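Side-chain contacts in projannalysin (Methanocaldococcus jannaschii, PDB 4JIX), which is the zymogen of a zinc metallopeptidase of the minigluzincin type, and probably cleaves peptide bonds in its mature form: residues 8-11 and 17-20; 69-74 and 81-86; 75-80 and 88-93. The protein carries 1 engineered substitution. All coordinates share one frame; numbering follows the deposited sequence.

Contact 1. Residues 8-11 and 17-20; sequences NKKD and NEIL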
loop_
_atom_site.group_PDB
_atom_site.type_symbol
_atom_site.label_atom_id
_atom_site.label_comp_id
_atom_site.label_asym_id
_atom_site.label_seq_id
_atom_site.Cartn_x
_atom_site.Cartn_y
_atom_site.Cartn_z
ATOM N N ASN A 8 -20.192 13.060 -2.500
ATOM C CA ASN A 8 -19.326 13.893 -3.341
ATOM C C ASN A 8 -17.874 13.827 -2.883
ATOM O O ASN A 8 -17.581 14.081 -1.710
ATOM C CB ASN A 8 -19.803 15.350 -3.332
ATOM C CG ASN A 8 -20.502 15.806 -4.593
ATOM O OD1 ASN A 8 -20.267 15.303 -5.702
ATOM N ND2 ASN A 8 -21.344 16.822 -4.455
ATOM N N LYS A 9 -16.978 13.434 -3.806
ATOM C CA LYS A 9 -15.553 13.323 -3.525
ATOM C C LYS A 9 -14.993 14.722 -3.256
ATOM O O LYS A 9 -15.223 15.649 -4.045
ATOM C CB LYS A 9 -14.812 12.621 -4.685
ATOM C CG LYS A 9 -13.920 11.455 -4.247
ATOM C CD LYS A 9 -13.689 10.422 -5.369
ATOM C CE LYS A 9 -12.240 10.276 -5.808
ATOM N NZ LYS A 9 -11.399 9.526 -4.828
ATOM N N LYS A 10 -14.356 14.887 -2.082
ATOM C CA LYS A 10 -13.704 16.128 -1.667
ATOM C C LYS A 10 -12.538 16.379 -2.614
ATOM O O LYS A 10 -11.831 15.430 -2.958
ATOM C CB LYS A 10 -13.218 16.027 -0.203
ATOM C CG LYS A 10 -12.777 17.365 0.403
ATOM C CD LYS A 10 -12.311 17.243 1.855
ATOM C CE LYS A 10 -13.438 17.347 2.861
ATOM N NZ LYS A 10 -13.018 16.892 4.214
ATOM N N ASP A 11 -12.369 17.623 -3.075
ATOM C CA ASP A 11 -11.268 17.990 -3.966
ATOM C C ASP A 11 -9.946 17.748 -3.251
ATOM O O ASP A 11 -9.832 18.026 -2.053
ATOM C CB ASP A 11 -11.382 19.447 -4.412
ATOM C CG ASP A 11 -10.588 19.759 -5.664
ATOM O OD1 ASP A 11 -9.340 19.866 -5.569
ATOM O OD2 ASP A 11 -11.216 19.936 -6.733
ATOM N N ASN A 17 -5.241 21.256 2.111
ATOM C CA ASN A 17 -5.379 22.498 2.877
ATOM C C ASN A 17 -5.873 22.259 4.307
ATOM O O ASN A 17 -5.371 22.905 5.222
ATOM C CB ASN A 17 -6.273 23.514 2.145
ATOM C CG ASN A 17 -5.597 24.063 0.907
ATOM O OD1 ASN A 17 -4.385 23.969 0.739
ATOM N ND2 ASN A 17 -6.355 24.622 -0.004
ATOM N N GLU A 18 -6.794 21.303 4.506
ATOM C CA GLU A 18 -7.321 20.947 5.824
ATOM C C GLU A 18 -6.205 20.396 6.735
ATOM O O GLU A 18 -6.169 20.715 7.922
ATOM C CB GLU A 18 -8.459 19.923 5.683
ATOM C CG GLU A 18 -9.796 20.558 5.330
ATOM C CD GLU A 18 -10.920 19.623 4.912
ATOM O OE1 GLU A 18 -10.724 18.386 4.946
ATOM O OE2 GLU A 18 -12.002 20.136 4.542
ATOM N N ILE A 19 -5.284 19.599 6.169
ATOM C CA ILE A 19 -4.148 19.017 6.905
ATOM C C ILE A 19 -3.117 20.112 7.217
ATOM O O ILE A 19 -2.634 20.177 8.349
ATOM C CB ILE A 19 -3.538 17.804 6.154
ATOM C CG1 ILE A 19 -4.561 16.640 6.127
ATOM C CG2 ILE A 19 -2.205 17.336 6.783
ATOM C CD1 ILE A 19 -4.353 15.594 4.983
ATOM N N LEU A 20 -2.807 20.989 6.241
ATOM C CA LEU A 20 -1.897 22.121 6.494
ATOM C C LEU A 20 -2.445 22.986 7.631
ATOM O O LEU A 20 -1.671 23.432 8.471
ATOM C CB LEU A 20 -1.678 22.978 5.236
ATOM C CG LEU A 20 -0.974 22.321 4.046
ATOM C CD1 LEU A 20 -1.185 23.162 2.794
ATOM C CD2 LEU A 20 0.553 22.136 4.306
#
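Lys10 and Glu18 form a salt bridge that ties the loop before helix 12-22 to the side of the same helix. Between them, Asp11 is the N-cap right before helix 12-22, and its OD1 accepts from Lys13 N. Lys10 and Glu18 sit at the surface, and their CA atoms are 11.0 Å apart, so the side chains do the bridging. They approach from opposite directions and meet at their charged ends. The Lys10 chain bends at chi3 (-87°), which brings the ammonium up to the carboxylate. Glu18 reaches back with an extended chain beyond CG. Glu18 OE1 accepts an N-H of Lys10 NZ with its syn lone pair, on the side of the other oxygen. The lysine methylenes also lie near the carboxylate: Lys10 CE is 3.6 Å from Glu18 OE2. Lys10 NZ has a second acid partner in Glu62, at the start of helix 62-78. The ammonium thus links the N-terminal loop to two helices and probably offsets both negative charges. In the carboxylate of Glu18 the two oxygens are unequally placed: Lys10 NZ is 2.8 Å from Glu18 OE1 but 3.4 Å from Glu18 OE2.

Contact 2. Residues 69-74 and 81-86; sequences ILHELI and INHGIK. With ZN (zinc ion), chain C.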
loop_
_atom_site.group_PDB
_atom_site.type_symbol
_atom_site.label_atom_id
_atom_site.label_comp_id
_atom_site.label_asym_id
_atom_site.label_seq_id
_atom_site.Cartn_x
_atom_site.Cartn_y
_atom_site.Cartn_z
ATOM N N ILE A 69 -1.429 11.874 2.772
ATOM C CA ILE A 69 -1.014 13.280 2.759
ATOM C C ILE A 69 -0.519 13.673 4.153
ATOM O O ILE A 69 0.498 14.361 4.252
ATOM C CB ILE A 69 -2.154 14.209 2.251
ATOM C CG1 ILE A 69 -2.493 13.914 0.768
ATOM C CG2 ILE A 69 -1.788 15.700 2.435
ATOM C CD1 ILE A 69 -3.913 14.400 0.321
ATOM N N LEU A 70 -1.243 13.253 5.224
ATOM C CA LEU A 70 -0.856 13.503 6.617
ATOM C C LEU A 70 0.555 12.974 6.875
ATOM O O LEU A 70 1.351 13.671 7.496
ATOM C CB LEU A 70 -1.846 12.847 7.599
ATOM C CG LEU A 70 -1.578 13.026 9.108
ATOM C CD1 LEU A 70 -1.735 14.502 9.571
ATOM C CD2 LEU A 70 -2.485 12.110 9.940
ATOM N N HIS A 71 0.865 11.762 6.393
ATOM C CA HIS A 71 2.205 11.186 6.560
ATOM C C HIS A 71 3.281 12.133 5.988
ATOM O O HIS A 71 4.239 12.460 6.682
ATOM C CB HIS A 71 2.318 9.794 5.883
ATOM C CG HIS A 71 3.657 9.141 6.106
ATOM N ND1 HIS A 71 3.845 8.202 7.103
ATOM C CD2 HIS A 71 4.837 9.355 5.477
ATOM C CE1 HIS A 71 5.121 7.841 7.026
ATOM N NE2 HIS A 71 5.770 8.539 6.084
ATOM N N GLU A 72 3.123 12.558 4.730
ATOM C CA GLU A 72 4.123 13.430 4.088
ATOM C C GLU A 72 4.274 14.780 4.777
ATOM O O GLU A 72 5.379 15.327 4.837
ATOM C CB GLU A 72 3.752 13.702 2.622
ATOM C CG GLU A 72 3.407 12.467 1.813
ATOM C CD GLU A 72 4.506 11.437 1.731
ATOM O OE1 GLU A 72 5.682 11.782 1.979
ATOM O OE2 GLU A 72 4.176 10.262 1.468
ATOM N N LEU A 73 3.142 15.351 5.210
ATOM C CA LEU A 73 3.146 16.682 5.776
ATOM C C LEU A 73 3.641 16.687 7.219
ATOM O O LEU A 73 4.194 17.703 7.633
ATOM C CB LEU A 73 1.785 17.380 5.594
ATOM C CG LEU A 73 1.419 17.700 4.112
ATOM C CD1 LEU A 73 0.114 18.462 4.013
ATOM C CD2 LEU A 73 2.542 18.503 3.390
ATOM N N ILE A 74 3.553 15.553 7.947
ATOM C CA ILE A 74 4.156 15.455 9.285
ATOM C C ILE A 74 5.686 15.591 9.112
ATOM O O ILE A 74 6.294 16.390 9.822
ATOM C CB ILE A 74 3.748 14.171 10.067
ATOM C CG1 ILE A 74 2.268 14.269 10.519
ATOM C CG2 ILE A 74 4.677 13.947 11.304
ATOM C CD1 ILE A 74 1.690 12.936 10.983
ATOM N N ILE A 81 13.087 13.461 7.613
ATOM C CA ILE A 81 12.666 12.400 6.690
ATOM C C ILE A 81 12.444 11.083 7.475
ATOM O O ILE A 81 11.998 10.094 6.899
ATOM C CB ILE A 81 13.680 12.207 5.532
ATOM C CG1 ILE A 81 15.041 11.692 6.059
ATOM C CG2 ILE A 81 13.805 13.504 4.696
ATOM C CD1 ILE A 81 15.956 11.050 4.992
ATOM N N ASN A 82 12.762 11.077 8.785
ATOM C CA ASN A 82 12.660 9.887 9.626
ATOM C C ASN A 82 11.307 9.782 10.349
ATOM O O ASN A 82 10.507 10.721 10.338
ATOM C CB ASN A 82 13.809 9.857 10.641
ATOM C CG ASN A 82 15.178 9.823 9.997
ATOM O OD1 ASN A 82 15.360 9.285 8.907
ATOM N ND2 ASN A 82 16.178 10.389 10.660
ATOM N N HIS A 83 11.051 8.603 10.924
ATOM C CA HIS A 83 9.829 8.302 11.667
ATOM C C HIS A 83 10.196 8.090 13.142
ATOM O O HIS A 83 9.911 7.043 13.722
ATOM C CB HIS A 83 9.094 7.085 11.071
ATOM C CG HIS A 83 8.926 7.144 9.584
ATOM N ND1 HIS A 83 9.608 6.286 8.752
ATOM C CD2 HIS A 83 8.143 7.951 8.835
ATOM C CE1 HIS A 83 9.249 6.613 7.521
ATOM N NE2 HIS A 83 8.369 7.615 7.525
ATOM N N GLY A 84 10.861 9.076 13.727
ATOM C CA GLY A 84 11.253 8.999 15.133
ATOM C C GLY A 84 10.093 9.250 16.082
ATOM O O GLY A 84 8.927 9.263 15.670
ATOM N N ILE A 85 10.407 9.488 17.360
ATOM C CA ILE A 85 9.398 9.797 18.377
ATOM C C ILE A 85 8.689 11.123 18.020
ATOM O O ILE A 85 7.485 11.223 18.242
ATOM C CB ILE A 85 9.992 9.793 19.825
ATOM C CG1 ILE A 85 8.874 9.822 20.898
ATOM C CG2 ILE A 85 11.046 10.897 20.048
ATOM C CD1 ILE A 85 9.210 9.122 22.214
ATOM N N LYS A 86 9.405 12.099 17.410
ATOM C CA LYS A 86 8.826 13.383 16.989
ATOM C C LYS A 86 7.785 13.177 15.860
ATOM O O LYS A 86 6.782 13.889 15.818
ATOM C CB LYS A 86 9.910 14.378 16.569
ATOM C CG LYS A 86 10.746 14.877 17.752
ATOM C CD LYS A 86 11.458 16.184 17.432
ATOM C CE LYS A 86 12.658 16.451 18.321
ATOM N NZ LYS A 86 12.282 16.647 19.745
HETATM ZN ZN ZN C . 7.830 8.598 5.784
HETATM O O HOH W 1 7.732 6.631 4.842
#
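His71 and His83 meet at a zinc ion, one from helix 62-78 and the other from the turn before helix 85-91. At the start of the segment, Ile69 packs on Ile12 and Ile15 of helix 12-22. His71 follows. Its CG is anti to the backbone N (chi1 -177°), and this torsion carries the ring off the helix to the ion, where NE2 is the ligand atom. His71 NE2 binds the zinc at 2.1 Å, and His83 NE2 binds it at the same distance, 2.1 Å. The two nitrogens are 3.1 Å apart, His71 NE2 to His83 NE2, because they share the metal and not a proton. Their rings meet rim to rim, with planes at 52°, and the side chains cross at about a right angle. His71, Glu72 and His75 belong to the HExxH motif of zinc peptidases, and His83 is the third histidine of the site. His75 is the remaining histidine ligand. Water 1 is also bound, with its O 2.2 Å from the zinc. The Glu72 carboxylate is not a ligand: Glu72 OE1 stays 5.4 Å from the zinc. Ile112 of the second subunit packs on both His71 and Glu72. Ile74 ends the segment, against Phe87, Glu90 and Leu91 of helix 85-91.

Contact 3. Residues 75-80 and 88-93; sequences HFKIKS and ENELRN. With ZN (zinc ion), chain C.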
loop_
_atom_site.group_PDB
_atom_site.type_symbol
_atom_site.label_atom_id
_atom_site.label_comp_id
_atom_site.label_asym_id
_atom_site.label_seq_id
_atom_site.Cartn_x
_atom_site.Cartn_y
_atom_site.Cartn_z
ATOM N N HIS A 75 6.277 14.889 8.108
ATOM C CA HIS A 75 7.708 14.997 7.796
ATOM C C HIS A 75 8.087 16.468 7.565
ATOM O O HIS A 75 9.086 16.937 8.100
ATOM C CB HIS A 75 8.077 14.185 6.536
ATOM C CG HIS A 75 8.170 12.710 6.744
ATOM N ND1 HIS A 75 9.081 12.162 7.627
ATOM C CD2 HIS A 75 7.489 11.712 6.140
ATOM C CE1 HIS A 75 8.927 10.853 7.535
ATOM N NE2 HIS A 75 7.980 10.535 6.655
ATOM N N PHE A 76 7.285 17.182 6.761
ATOM C CA PHE A 76 7.543 18.578 6.457
ATOM C C PHE A 76 7.464 19.422 7.732
ATOM O O PHE A 76 8.346 20.257 7.955
ATOM C CB PHE A 76 6.575 19.105 5.379
ATOM C CG PHE A 76 6.812 20.544 4.961
ATOM C CD1 PHE A 76 5.743 21.417 4.772
ATOM C CD2 PHE A 76 8.105 21.013 4.709
ATOM C CE1 PHE A 76 5.960 22.735 4.355
ATOM C CE2 PHE A 76 8.319 22.330 4.287
ATOM C CZ PHE A 76 7.246 23.185 4.125
ATOM N N LYS A 77 6.453 19.166 8.592
ATOM C CA LYS A 77 6.296 19.925 9.835
ATOM C C LYS A 77 7.490 19.753 10.802
ATOM O O LYS A 77 7.967 20.743 11.352
ATOM C CB LYS A 77 4.996 19.547 10.560
ATOM C CG LYS A 77 4.613 20.603 11.597
ATOM C CD LYS A 77 3.767 20.031 12.676
ATOM C CE LYS A 77 3.508 21.043 13.760
ATOM N NZ LYS A 77 2.196 20.787 14.405
ATOM N N ILE A 78 7.952 18.512 11.015
ATOM C CA ILE A 78 9.023 18.224 11.976
ATOM C C ILE A 78 10.438 18.405 11.363
ATOM O O ILE A 78 11.433 18.285 12.085
ATOM C CB ILE A 78 8.840 16.808 12.597
ATOM C CG1 ILE A 78 9.039 15.675 11.549
ATOM C CG2 ILE A 78 7.477 16.715 13.316
ATOM C CD1 ILE A 78 9.190 14.297 12.085
ATOM N N LYS A 79 10.521 18.689 10.050
ATOM C CA LYS A 79 11.778 18.865 9.313
ATOM C C LYS A 79 12.671 17.614 9.475
ATOM O O LYS A 79 13.849 17.706 9.835
ATOM C CB LYS A 79 12.520 20.162 9.742
ATOM C CG LYS A 79 11.683 21.463 9.588
ATOM C CD LYS A 79 11.366 21.795 8.109
ATOM C CE LYS A 79 10.560 23.067 7.907
ATOM N NZ LYS A 79 9.154 22.921 8.342
ATOM N N SER A 80 12.074 16.435 9.230
ATOM C CA SER A 80 12.786 15.160 9.321
ATOM C C SER A 80 12.213 14.173 8.342
ATOM O O SER A 80 10.996 14.044 8.260
ATOM C CB SER A 80 12.701 14.581 10.734
ATOM O OG SER A 80 13.364 13.327 10.807
ATOM N N GLU A 88 6.001 10.187 15.526
ATOM C CA GLU A 88 4.943 9.501 16.275
ATOM C C GLU A 88 4.117 10.484 17.105
ATOM O O GLU A 88 2.899 10.361 17.116
ATOM C CB GLU A 88 5.518 8.412 17.184
ATOM C CG GLU A 88 5.898 7.141 16.442
ATOM C CD GLU A 88 6.482 6.038 17.309
ATOM O OE1 GLU A 88 7.334 5.274 16.800
ATOM O OE2 GLU A 88 6.085 5.935 18.493
ATOM N N ASN A 89 4.765 11.485 17.741
ATOM C CA ASN A 89 4.081 12.497 18.559
ATOM C C ASN A 89 3.024 13.272 17.759
ATOM O O ASN A 89 1.932 13.505 18.283
ATOM C CB ASN A 89 5.072 13.480 19.201
ATOM C CG ASN A 89 5.929 12.907 20.311
ATOM O OD1 ASN A 89 6.934 13.508 20.700
ATOM N ND2 ASN A 89 5.595 11.716 20.809
ATOM N N GLU A 90 3.335 13.658 16.503
ATOM C CA GLU A 90 2.389 14.381 15.643
ATOM C C GLU A 90 1.277 13.468 15.160
ATOM O O GLU A 90 0.112 13.860 15.191
ATOM C CB GLU A 90 3.079 15.022 14.426
ATOM C CG GLU A 90 4.145 16.050 14.763
ATOM C CD GLU A 90 3.686 17.336 15.426
ATOM O OE1 GLU A 90 2.513 17.736 15.230
ATOM O OE2 GLU A 90 4.523 17.966 16.113
ATOM N N LEU A 91 1.636 12.250 14.724
ATOM C CA LEU A 91 0.696 11.262 14.213
ATOM C C LEU A 91 -0.332 10.842 15.277
ATOM O O LEU A 91 -1.503 10.671 14.940
ATOM C CB LEU A 91 1.467 10.032 13.698
ATOM C CG LEU A 91 0.662 8.885 13.074
ATOM C CD1 LEU A 91 -0.208 9.376 11.906
ATOM C CD2 LEU A 91 1.604 7.779 12.602
ATOM N N ARG A 92 0.093 10.728 16.549
ATOM C CA ARG A 92 -0.778 10.306 17.652
ATOM C C ARG A 92 -1.893 11.303 17.977
ATOM O O ARG A 92 -2.861 10.912 18.638
ATOM C CB ARG A 92 0.025 9.977 18.927
ATOM C CG ARG A 92 0.759 8.631 18.853
ATOM C CD ARG A 92 -0.131 7.440 18.491
ATOM N NE ARG A 92 0.691 6.315 18.055
ATOM C CZ ARG A 92 0.828 5.910 16.798
ATOM N NH1 ARG A 92 0.128 6.480 15.828
ATOM N NH2 ARG A 92 1.628 4.896 16.509
ATOM N N ASN A 93 -1.794 12.557 17.489
ATOM C CA ASN A 93 -2.844 13.563 17.661
ATOM C C ASN A 93 -3.997 13.271 16.691
ATOM O O ASN A 93 -5.059 13.869 16.804
ATOM C CB ASN A 93 -2.291 14.983 17.430
ATOM C CG ASN A 93 -1.328 15.467 18.487
ATOM O OD1 ASN A 93 -1.470 15.190 19.684
ATOM N ND2 ASN A 93 -0.349 16.248 18.076
HETATM ZN ZN ZN C . 7.830 8.598 5.784
HETATM O O HOH W 1 7.732 6.631 4.842
#
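Helix 62-78 and helix 85-91 come closest in these segments at Ile78 and Glu90, whose CA atoms are 8.5 Å apart. Glu90 meets two side chains of the first helix. Its methylene lies against a methyl, with Glu90 CG 3.7 Å from Ile78 CG2, as the two side chains slide past each other in opposite directions. A bend at chi2 of Glu90 (-67°) then places the carboxylate by Lys77. Lys77 crosses it at about a right angle, with an extended chain beyond CG. Lys77 NZ donates to Glu90 OE1 at 3.2 Å, a salt bridge that meets the oxygen from above the carboxylate plane, 41° out of it. The stronger partner of this ammonium is the backbone O of Leu23. With an alanine here in place of Glu90, Lys77 would probably lose its acid partner across the helices, and a gap would be likely to open beside the CG2 methyl of Ile78. Helix 62-78 ends here in a Schellman motif, with Lys79 at positive phi. Ser80 N reaches back to His75 O at 3.2 Å, and Lys79 N makes a weak bond to Phe76 O. The Lys79 side chain folds over the same end: Lys79 NZ donates to Phe76 O at 2.8 Å and also pairs with Glu27. This turn brings Ser80 O within reach of the imidazole of His75, the second histidine of the HExxH motif. His75 ND1 donates to Ser80 O at 2.8 Å, with an N-H...O angle of 144°. That bond helps fix the rotation of the ring, while on its other side His75 NE2 binds the zinc at 2.1 Å.

Contact 1 closes along the chain before contacts 2 and 3 open. The segments of the latter two alternate. Contacts 2 and 3 both join helix 62-78 to the region of helix 85-91, and their centres are about 4 Å apart. They share the zinc ion and water 1: 69-74 and 81-86 give two histidines, and 75-80 gives the third. Contact 1 lies about 19 Å from each, between centres, and on the opposite side of the chain's centre from contact 2. It still touches contact 2, since Ile19 and Leu20 of helix 12-22 pack on Ile69, Leu70 and Leu73. Helix 62-78 therefore lies between helix 12-22 and the metal site.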